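Local coordinates for SusD superfamily protein (Parabacteroides distasonis, PDB 3OTN) that probably binds glycans or other nutrients at the outer-membrane surface, as SusD-like proteins do, at residues 48-54 with 420-426; 309-314 with 325-331; 443-447 with 457-461. All coordinates share one frame. Where two conformers were deposited one is given. Residues are numbered along the deposited sequence.

Interaction 1: 48-54 with 420-426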
loop_
_atom_site.group_PDB
_atom_site.type_symbol
_atom_site.label_atom_id
_atom_site.label_comp_id
_atom_site.label_asym_id
_atom_site.label_seq_id
_atom_site.Cartn_x
_atom_site.Cartn_y
_atom_site.Cartn_z
ATOM N N LEU A 48 3.514 6.938 -3.740
ATOM C CA LEU A 48 4.247 6.095 -2.803
ATOM C C LEU A 48 5.369 5.292 -3.444
ATOM O O LEU A 48 6.088 4.605 -2.742
ATOM C CB LEU A 48 3.283 5.173 -2.066
ATOM C CG LEU A 48 2.079 5.824 -1.359
ATOM C CD1 LEU A 48 1.205 4.747 -0.740
ATOM C CD2 LEU A 48 2.501 6.836 -0.314
ATOM N N GLU A 49 5.519 5.375 -4.762
ATOM C CA GLU A 49 6.640 4.743 -5.461
ATOM C C GLU A 49 7.660 5.705 -6.004
ATOM O O GLU A 49 8.820 5.322 -6.232
ATOM C CB GLU A 49 6.120 3.863 -6.600
ATOM C CG GLU A 49 5.158 2.726 -6.111
ATOM C CD GLU A 49 5.812 1.760 -5.133
ATOM O OE1 GLU A 49 7.038 1.491 -5.230
ATOM O OE2 GLU A 49 5.099 1.245 -4.253
ATOM N N TYR A 50 7.254 6.940 -6.245
ATOM C CA TYR A 50 8.173 7.886 -6.917
ATOM C C TYR A 50 9.302 8.427 -6.082
ATOM O O TYR A 50 10.275 8.931 -6.667
ATOM C CB TYR A 50 7.404 9.008 -7.595
ATOM C CG TYR A 50 6.779 8.690 -8.944
ATOM C CD1 TYR A 50 7.086 7.536 -9.674
ATOM C CD2 TYR A 50 5.942 9.626 -9.545
ATOM C CE1 TYR A 50 6.559 7.345 -10.946
ATOM C CE2 TYR A 50 5.398 9.419 -10.794
ATOM C CZ TYR A 50 5.699 8.271 -11.484
ATOM O OH TYR A 50 5.154 8.126 -12.747
HETATM N N MSE A 51 9.267 8.283 -4.755
HETATM C CA MSE A 51 10.363 8.784 -3.946
HETATM C C MSE A 51 11.302 7.709 -3.425
HETATM O O MSE A 51 12.311 8.055 -2.829
HETATM C CB MSE A 51 9.882 9.636 -2.779
HETATM C CG MSE A 51 9.203 10.934 -3.199
HETATM SE SE MSE A 51 10.406 12.159 -4.113
HETATM C CE MSE A 51 12.044 12.017 -3.229
ATOM N N THR A 52 11.031 6.433 -3.703
ATOM C CA THR A 52 11.902 5.373 -3.240
ATOM C C THR A 52 13.263 5.390 -3.902
ATOM O O THR A 52 14.203 4.844 -3.341
ATOM C CB THR A 52 11.340 3.945 -3.469
ATOM O OG1 THR A 52 11.291 3.672 -4.871
ATOM C CG2 THR A 52 9.953 3.769 -2.856
ATOM N N GLY A 53 13.362 5.976 -5.097
ATOM C CA GLY A 53 14.556 5.864 -5.917
ATOM C C GLY A 53 14.715 4.542 -6.666
ATOM O O GLY A 53 15.750 4.311 -7.317
ATOM N N LYS A 54 13.684 3.691 -6.610
ATOM C CA LYS A 54 13.679 2.386 -7.269
ATOM C C LYS A 54 12.719 2.305 -8.465
ATOM O O LYS A 54 12.547 1.228 -9.048
ATOM C CB LYS A 54 13.252 1.283 -6.299
ATOM C CG LYS A 54 13.846 1.306 -4.923
ATOM C CD LYS A 54 15.295 1.113 -4.881
ATOM C CE LYS A 54 15.752 0.823 -3.445
ATOM N NZ LYS A 54 17.163 1.289 -3.289
ATOM N N TYR A 420 7.009 -2.542 -5.158
ATOM C CA TYR A 420 6.013 -1.916 -6.003
ATOM C C TYR A 420 4.593 -2.165 -5.542
ATOM O O TYR A 420 3.665 -2.049 -6.349
ATOM C CB TYR A 420 6.228 -2.287 -7.484
ATOM C CG TYR A 420 7.694 -2.040 -7.884
ATOM C CD1 TYR A 420 8.237 -0.763 -7.812
ATOM C CD2 TYR A 420 8.521 -3.077 -8.263
ATOM C CE1 TYR A 420 9.574 -0.524 -8.134
ATOM C CE2 TYR A 420 9.876 -2.850 -8.579
ATOM C CZ TYR A 420 10.383 -1.566 -8.508
ATOM O OH TYR A 420 11.707 -1.294 -8.826
ATOM N N GLU A 421 4.436 -2.494 -4.253
ATOM C CA GLU A 421 3.122 -2.733 -3.613
ATOM C C GLU A 421 2.750 -1.642 -2.617
ATOM O O GLU A 421 1.885 -1.849 -1.758
ATOM C CB GLU A 421 3.133 -4.095 -2.889
ATOM C CG GLU A 421 3.235 -5.312 -3.774
ATOM C CD GLU A 421 3.291 -6.655 -2.975
ATOM O OE1 GLU A 421 2.474 -6.868 -2.070
ATOM O OE2 GLU A 421 4.167 -7.483 -3.268
ATOM N N ASN A 422 3.384 -0.473 -2.733
ATOM C CA ASN A 422 3.100 0.681 -1.883
ATOM C C ASN A 422 3.437 0.431 -0.416
ATOM O O ASN A 422 2.723 0.891 0.489
ATOM C CB ASN A 422 1.612 1.158 -2.064
ATOM C CG ASN A 422 1.386 2.088 -3.291
ATOM O OD1 ASN A 422 0.304 2.657 -3.420
ATOM N ND2 ASN A 422 2.364 2.199 -4.202
ATOM N N LYS A 423 4.508 -0.321 -0.158
ATOM C CA LYS A 423 4.979 -0.595 1.230
ATOM C C LYS A 423 6.337 -0.007 1.549
ATOM O O LYS A 423 6.609 0.352 2.703
ATOM C CB LYS A 423 5.085 -2.120 1.474
ATOM C CG LYS A 423 3.808 -2.893 1.281
ATOM C CD LYS A 423 2.733 -2.464 2.250
ATOM C CE LYS A 423 1.405 -3.161 1.927
ATOM N NZ LYS A 423 0.551 -3.090 3.108
HETATM N N MSE A 424 7.200 0.026 0.530
HETATM C CA MSE A 424 8.596 0.387 0.673
HETATM C C MSE A 424 8.771 1.841 1.185
HETATM O O MSE A 424 9.615 2.102 2.062
HETATM C CB MSE A 424 9.304 0.174 -0.679
HETATM C CG MSE A 424 10.766 0.428 -0.689
HETATM SE SE MSE A 424 11.475 0.289 -2.507
HETATM C CE MSE A 424 11.397 -1.672 -2.693
ATOM N N TRP A 425 8.015 2.784 0.619
ATOM C CA TRP A 425 8.163 4.196 1.012
ATOM C C TRP A 425 7.844 4.338 2.521
ATOM O O TRP A 425 8.612 4.932 3.266
ATOM C CB TRP A 425 7.291 5.129 0.181
ATOM C CG TRP A 425 7.488 6.582 0.539
ATOM C CD1 TRP A 425 6.568 7.400 1.083
ATOM C CD2 TRP A 425 8.698 7.338 0.455
ATOM N NE1 TRP A 425 7.098 8.637 1.306
ATOM C CE2 TRP A 425 8.408 8.634 0.927
ATOM C CE3 TRP A 425 9.983 7.055 0.022
ATOM C CZ2 TRP A 425 9.366 9.638 0.982
ATOM C CZ3 TRP A 425 10.937 8.036 0.078
ATOM C CH2 TRP A 425 10.624 9.319 0.551
ATOM N N PHE A 426 6.740 3.744 2.943
ATOM C CA PHE A 426 6.370 3.727 4.371
ATOM C C PHE A 426 7.434 3.039 5.268
ATOM O O PHE A 426 7.738 3.541 6.352
ATOM C CB PHE A 426 5.004 3.064 4.575
ATOM C CG PHE A 426 3.832 3.849 3.991
ATOM C CD1 PHE A 426 3.787 5.234 4.038
ATOM C CD2 PHE A 426 2.779 3.172 3.397
ATOM C CE1 PHE A 426 2.692 5.938 3.515
ATOM C CE2 PHE A 426 1.693 3.845 2.879
ATOM C CZ PHE A 426 1.642 5.234 2.937
HETATM O O HOH W 1 6.187 2.249 -1.576
HETATM O O HOH W 2 8.292 -0.352 -3.734
#
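A buried, mixed polar and apolar contact joins the loop between strands 42-43 and 55-56 to the turn that leads from helix 403-418 into helix 424-431, bringing N-terminal and C-terminal parts of the SusD fold together. At its centre is the carboxylate of E49: OE2 accepts from both N422 N and N422 ND2, each at 2.9 Å. Two waters extend this network. Water 1 donates to L48 O (2.6 Å) and E49 OE2 (3.1 Å) and accepts from W425 N (2.9 Å), while water 2 donates to E49 OE1 (2.7 Å) and accepts from Y420 N (2.9 Å). At the far end Y420 OH donates to K54 O (2.7 Å); K54 NZ turns off to R435 and D437. Packing fills the rest. CB of selenomethionine M51 sits over one face of the W425 six-membered ring, a CH-pi contact 3.5 Å from its centroid, and L48 CD2 meets F426 CZ at 3.7 Å. SE of selenomethionine M424 lies 3.5 Å from K54 CG and 3.8 Å from T52 CB. T52 OG1 accepts from K54 N (3.0 Å), an ST turn. A buried carboxylate thus has its charge met by amide donors and water, without a salt bridge between the segments.

Interaction 2: 309-314 with 325-331. With EDO (1,2-ethanediol), chain O.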
loop_
_atom_site.group_PDB
_atom_site.type_symbol
_atom_site.label_atom_id
_atom_site.label_comp_id
_atom_site.label_asym_id
_atom_site.label_seq_id
_atom_site.Cartn_x
_atom_site.Cartn_y
_atom_site.Cartn_z
ATOM N N PHE A 309 9.884 -8.476 -16.503
ATOM C CA PHE A 309 9.984 -8.984 -17.881
ATOM C C PHE A 309 10.748 -8.029 -18.776
ATOM O O PHE A 309 10.944 -6.864 -18.442
ATOM C CB PHE A 309 8.629 -9.428 -18.469
ATOM C CG PHE A 309 7.677 -8.319 -18.881
ATOM C CD1 PHE A 309 7.295 -7.307 -18.008
ATOM C CD2 PHE A 309 7.052 -8.372 -20.142
ATOM C CE1 PHE A 309 6.343 -6.327 -18.384
ATOM C CE2 PHE A 309 6.111 -7.394 -20.529
ATOM C CZ PHE A 309 5.751 -6.377 -19.653
ATOM N N THR A 310 11.260 -8.582 -19.872
ATOM C CA THR A 310 12.170 -7.879 -20.792
ATOM C C THR A 310 11.836 -8.135 -22.264
ATOM O O THR A 310 12.436 -7.530 -23.143
ATOM C CB THR A 310 13.619 -8.361 -20.574
ATOM O OG1 THR A 310 13.683 -9.758 -20.853
ATOM C CG2 THR A 310 14.093 -8.129 -19.158
ATOM N N ASN A 311 10.927 -9.069 -22.541
ATOM C CA ASN A 311 10.424 -9.284 -23.872
ATOM C C ASN A 311 8.940 -9.712 -23.836
ATOM O O ASN A 311 8.434 -10.203 -22.815
ATOM C CB ASN A 311 11.298 -10.324 -24.599
ATOM C CG ASN A 311 11.134 -11.730 -24.032
ATOM O OD1 ASN A 311 10.052 -12.301 -24.078
ATOM N ND2 ASN A 311 12.213 -12.290 -23.508
ATOM N N TYR A 312 8.255 -9.509 -24.950
ATOM C CA TYR A 312 6.858 -9.940 -25.106
ATOM C C TYR A 312 6.593 -10.059 -26.599
ATOM O O TYR A 312 7.532 -10.282 -27.358
ATOM C CB TYR A 312 5.872 -9.011 -24.344
ATOM C CG TYR A 312 4.622 -9.729 -23.878
ATOM C CD1 TYR A 312 4.667 -10.663 -22.848
ATOM C CD2 TYR A 312 3.381 -9.496 -24.495
ATOM C CE1 TYR A 312 3.504 -11.375 -22.442
ATOM C CE2 TYR A 312 2.230 -10.197 -24.094
ATOM C CZ TYR A 312 2.303 -11.120 -23.066
ATOM O OH TYR A 312 1.166 -11.789 -22.701
ATOM N N LYS A 313 5.347 -10.122 -27.021
ATOM C CA LYS A 313 5.012 -10.112 -28.444
ATOM C C LYS A 313 4.099 -8.925 -28.681
ATOM O O LYS A 313 3.368 -8.516 -27.778
ATOM C CB LYS A 313 4.297 -11.406 -28.840
ATOM C CG LYS A 313 5.060 -12.694 -28.503
ATOM C CD LYS A 313 4.461 -13.942 -29.210
ATOM C CE LYS A 313 5.016 -15.243 -28.624
ATOM N NZ LYS A 313 4.634 -16.452 -29.404
ATOM N N GLY A 314 4.152 -8.368 -29.880
ATOM C CA GLY A 314 3.225 -7.316 -30.273
ATOM C C GLY A 314 1.812 -7.876 -30.348
ATOM O O GLY A 314 1.609 -9.009 -30.759
ATOM N N GLU A 325 7.297 -8.129 -35.095
ATOM C CA GLU A 325 6.889 -7.812 -33.701
ATOM C C GLU A 325 5.878 -8.790 -33.139
ATOM O O GLU A 325 5.857 -9.029 -31.940
ATOM C CB GLU A 325 6.309 -6.394 -33.573
ATOM C CG GLU A 325 7.316 -5.256 -33.826
ATOM C CD GLU A 325 7.558 -4.969 -35.304
ATOM O OE1 GLU A 325 6.944 -5.627 -36.183
ATOM O OE2 GLU A 325 8.379 -4.083 -35.588
ATOM N N LEU A 326 5.031 -9.347 -34.008
ATOM C CA LEU A 326 4.024 -10.326 -33.601
ATOM C C LEU A 326 4.634 -11.614 -33.091
ATOM O O LEU A 326 4.004 -12.309 -32.317
ATOM C CB LEU A 326 3.063 -10.640 -34.766
ATOM C CG LEU A 326 2.177 -9.477 -35.230
ATOM C CD1 LEU A 326 1.484 -9.820 -36.537
ATOM C CD2 LEU A 326 1.162 -9.120 -34.129
ATOM N N GLU A 327 5.838 -11.950 -33.548
ATOM C CA GLU A 327 6.531 -13.169 -33.099
ATOM C C GLU A 327 7.314 -12.910 -31.812
ATOM O O GLU A 327 7.342 -13.748 -30.916
ATOM C CB GLU A 327 7.527 -13.654 -34.167
ATOM C CG GLU A 327 6.945 -13.938 -35.545
ATOM C CD GLU A 327 6.403 -15.356 -35.670
ATOM O OE1 GLU A 327 5.657 -15.803 -34.764
ATOM O OE2 GLU A 327 6.738 -16.024 -36.678
ATOM N N PHE A 328 7.965 -11.755 -31.737
ATOM C CA PHE A 328 8.861 -11.463 -30.621
ATOM C C PHE A 328 9.191 -9.989 -30.627
ATOM O O PHE A 328 9.371 -9.405 -31.700
ATOM C CB PHE A 328 10.149 -12.278 -30.776
ATOM C CG PHE A 328 11.158 -12.032 -29.696
ATOM C CD1 PHE A 328 11.108 -12.749 -28.507
ATOM C CD2 PHE A 328 12.164 -11.087 -29.872
ATOM C CE1 PHE A 328 12.047 -12.533 -27.516
ATOM C CE2 PHE A 328 13.101 -10.854 -28.874
ATOM C CZ PHE A 328 13.052 -11.582 -27.705
HETATM N N MSE A 329 9.227 -9.391 -29.435
HETATM C CA MSE A 329 9.663 -8.014 -29.236
HETATM C C MSE A 329 10.535 -7.970 -27.982
HETATM O O MSE A 329 10.076 -8.283 -26.856
HETATM C CB MSE A 329 8.487 -7.076 -28.995
HETATM C CG MSE A 329 7.813 -6.498 -30.246
HETATM SE SE MSE A 329 6.271 -5.431 -29.676
HETATM C CE MSE A 329 7.314 -4.239 -28.560
ATOM N N ASP A 330 11.776 -7.553 -28.188
ATOM C CA ASP A 330 12.675 -7.195 -27.125
ATOM C C ASP A 330 12.198 -5.836 -26.607
ATOM O O ASP A 330 12.094 -4.889 -27.371
ATOM C CB ASP A 330 14.106 -7.116 -27.695
ATOM C CG ASP A 330 15.163 -7.032 -26.624
ATOM O OD1 ASP A 330 14.892 -6.469 -25.539
ATOM O OD2 ASP A 330 16.287 -7.519 -26.897
ATOM N N LEU A 331 11.921 -5.721 -25.315
ATOM C CA LEU A 331 11.497 -4.428 -24.739
ATOM C C LEU A 331 12.680 -3.528 -24.370
ATOM O O LEU A 331 12.484 -2.375 -23.964
ATOM C CB LEU A 331 10.618 -4.659 -23.513
ATOM C CG LEU A 331 9.399 -5.559 -23.731
ATOM C CD1 LEU A 331 8.714 -5.826 -22.372
ATOM C CD2 LEU A 331 8.466 -4.945 -24.753
HETATM C C1 EDO O . 15.353 -10.058 -24.451
HETATM O O1 EDO O . 14.694 -10.923 -23.531
HETATM C C2 EDO O . 16.788 -9.814 -23.977
HETATM O O2 EDO O . 16.769 -8.959 -22.837
HETATM O O HOH W 3 1.488 -11.644 -31.355
#
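The chain turns a corner at T310, so that F309, before it, pairs with Y335 of strand 334-336, while N311 and Y312, after it, pair antiparallel with D330 and selenomethionine M329. Y312 and M329 form the hydrogen-bonded pair, with Y312 N to M329 O at 2.9 Å and M329 N to Y312 O at 2.8 Å. N311 and D330 are the neighbouring non-hydrogen-bonded pair, and L331 N to T310 O (2.9 Å) adds the next bond. The bonding continues beyond the regular strands, where G314 N donates to E325 O (2.8 Å) in a loop with helical backbone angles. G314 fits closely: a CB there would point at the other segment and come tight against E325 O, and its N already lies 3.6 Å from M329 SE. Water 3 donates to both G314 O (2.7 Å) and L326 O (2.8 Å). At the opposite end L331 CD1 lies over one face of the F309 ring, 4.0 Å from the centroid, and F309 also meets the rings of Y337 and F340. A 1,2-ethanediol, probably from the crystallisation liquor, accepts from N311 ND2 (2.8 Å) through O1 and donates to T310 OG1 (3.1 Å); T310 OG1 also bonds E304. Backbone hydrogen bonds therefore carry this pairing, with apolar side-chain packing concentrated at F309 and L331.

Interaction 3: 443-447 with 457-461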
loop_
_atom_site.group_PDB
_atom_site.type_symbol
_atom_site.label_atom_id
_atom_site.label_comp_id
_atom_site.label_asym_id
_atom_site.label_seq_id
_atom_site.Cartn_x
_atom_site.Cartn_y
_atom_site.Cartn_z
ATOM N N VAL A 443 21.384 2.764 4.669
ATOM C CA VAL A 443 22.011 4.057 4.938
ATOM C C VAL A 443 20.937 5.001 5.470
ATOM O O VAL A 443 19.753 4.761 5.277
ATOM C CB VAL A 443 22.732 4.635 3.691
ATOM C CG1 VAL A 443 23.660 3.591 3.074
ATOM C CG2 VAL A 443 21.745 5.069 2.641
ATOM N N ASP A 444 21.344 6.064 6.161
ATOM C CA ASP A 444 20.379 6.995 6.698
ATOM C C ASP A 444 19.623 7.677 5.583
ATOM O O ASP A 444 20.211 8.060 4.560
ATOM C CB ASP A 444 21.042 8.052 7.569
ATOM C CG ASP A 444 21.538 7.493 8.874
ATOM O OD1 ASP A 444 21.185 6.339 9.227
ATOM O OD2 ASP A 444 22.282 8.229 9.536
ATOM N N PHE A 445 18.312 7.810 5.792
ATOM C CA PHE A 445 17.444 8.520 4.862
ATOM C C PHE A 445 17.994 9.924 4.632
ATOM O O PHE A 445 18.166 10.316 3.486
ATOM C CB PHE A 445 16.035 8.555 5.442
ATOM C CG PHE A 445 14.997 9.240 4.574
ATOM C CD1 PHE A 445 14.954 10.623 4.447
ATOM C CD2 PHE A 445 13.960 8.499 4.019
ATOM C CE1 PHE A 445 13.956 11.238 3.708
ATOM C CE2 PHE A 445 12.964 9.105 3.305
ATOM C CZ PHE A 445 12.965 10.490 3.142
ATOM N N ILE A 446 18.268 10.659 5.720
ATOM C CA ILE A 446 18.753 12.044 5.645
ATOM C C ILE A 446 20.239 11.967 5.255
ATOM O O ILE A 446 21.060 11.452 6.003
ATOM C CB ILE A 446 18.554 12.804 6.987
ATOM C CG1 ILE A 446 17.057 12.986 7.297
ATOM C CG2 ILE A 446 19.228 14.212 6.957
ATOM C CD1 ILE A 446 16.793 13.412 8.735
ATOM N N GLY A 447 20.569 12.430 4.061
ATOM C CA GLY A 447 21.884 12.210 3.463
ATOM C C GLY A 447 21.912 11.222 2.305
ATOM O O GLY A 447 22.887 11.222 1.546
ATOM N N THR A 457 16.794 15.221 2.409
ATOM C CA THR A 457 16.849 15.999 3.622
ATOM C C THR A 457 15.614 15.716 4.477
ATOM O O THR A 457 14.751 14.888 4.107
ATOM C CB THR A 457 16.904 17.497 3.286
ATOM O OG1 THR A 457 15.617 17.957 2.818
ATOM C CG2 THR A 457 18.018 17.803 2.239
ATOM N N GLU A 458 15.498 16.418 5.606
ATOM C CA GLU A 458 14.317 16.342 6.472
ATOM C C GLU A 458 12.999 16.619 5.700
ATOM O O GLU A 458 11.938 16.039 6.002
ATOM C CB GLU A 458 14.472 17.309 7.663
ATOM C CG GLU A 458 15.601 16.968 8.669
ATOM C CD GLU A 458 17.021 17.471 8.297
ATOM O OE1 GLU A 458 17.277 17.991 7.173
ATOM O OE2 GLU A 458 17.895 17.314 9.164
ATOM N N THR A 459 13.064 17.504 4.708
ATOM C CA THR A 459 11.902 17.848 3.869
ATOM C C THR A 459 11.202 16.643 3.242
ATOM O O THR A 459 9.962 16.555 3.270
ATOM C CB THR A 459 12.321 18.834 2.764
ATOM O OG1 THR A 459 12.908 19.978 3.384
ATOM C CG2 THR A 459 11.148 19.264 1.890
ATOM N N GLN A 460 12.000 15.699 2.734
ATOM C CA GLN A 460 11.483 14.547 1.987
ATOM C C GLN A 460 10.805 13.500 2.889
ATOM O O GLN A 460 10.147 12.604 2.375
ATOM C CB GLN A 460 12.575 13.887 1.155
ATOM C CG GLN A 460 12.972 14.638 -0.123
ATOM C CD GLN A 460 13.725 15.932 0.125
ATOM O OE1 GLN A 460 14.614 16.008 0.990
ATOM N NE2 GLN A 460 13.388 16.959 -0.650
ATOM N N LEU A 461 10.949 13.632 4.216
ATOM C CA LEU A 461 10.228 12.757 5.163
ATOM C C LEU A 461 8.686 12.843 5.079
ATOM O O LEU A 461 7.991 11.914 5.514
ATOM C CB LEU A 461 10.658 13.061 6.603
ATOM C CG LEU A 461 12.110 12.722 6.988
ATOM C CD1 LEU A 461 12.446 13.323 8.357
ATOM C CD2 LEU A 461 12.360 11.233 6.952
#
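An ST turn opening a short 3-10 segment, 459-461, packs against the chain that leaves strand 442-444 of a two-stranded antiparallel sheet, in the C-terminal part of this SusD-family fold. T457 OG1 accepts from T459 N (3.2 Å), which defines the turn. Q460 folds back over it: its OE1 accepts from T457 N at 2.7 Å and from T457 OG1 at 2.9 Å. Two backbone i to i+3 bonds, Q460 N to T457 O and L461 N to E458 O, both 3.2 Å, form the 3-10 turns. No hydrogen bond crosses between the segments, so the contact is one of packing alone. F445 and I446 both point their CA-to-CB bonds toward 457-461. The F445 ring turns its edge to T457 O (CE1 at 3.8 Å) and Q460 O (CZ at 3.6 Å), and the ring of Y456 meets it from outside the pair. At the exposed margin I446 CD1 touches E458 CG at 3.8 Å and reaches L461 CD1 at 4.4 Å. G447 has a positive phi of 108°, at angles where a CB would collide with the carbonyl O of I446, and its backbone bonds Y456, holding the chain together just beside the packing contact. The strand itself is held to 433-435 by backbone bonding between V443 and I434. Over one face of the F445 ring, L461 CD2 makes a CH-pi contact 3.7 Å from the centroid.

Overall arrangement
Interactions 1 and 3 are neighbours, with centres about 15 Å apart, and touch through packing contacts: W425 CZ2 lies 3.4 Å from Q460 O, W425 CH2 is 3.6 Å from F445 CE2, and M51 CE is 4.2 Å from Q460 CG. W425 thus belongs to both packing clusters, and Y456 bridges them, bonding M51 O and meeting the F445 ring. Interaction 2 stands apart, about 28 Å centre to centre from interaction 1 and 39 Å from interaction 3, although in sequence it falls between 48-54 and 420-426. Interaction 1 lies about 9 Å from the chain centre, interaction 2 about 30 Å. 1,2-Ethanediol, probably from the crystallisation liquor, lies at interaction 2 and about 4 Å from the Q460 side chain in interaction 3.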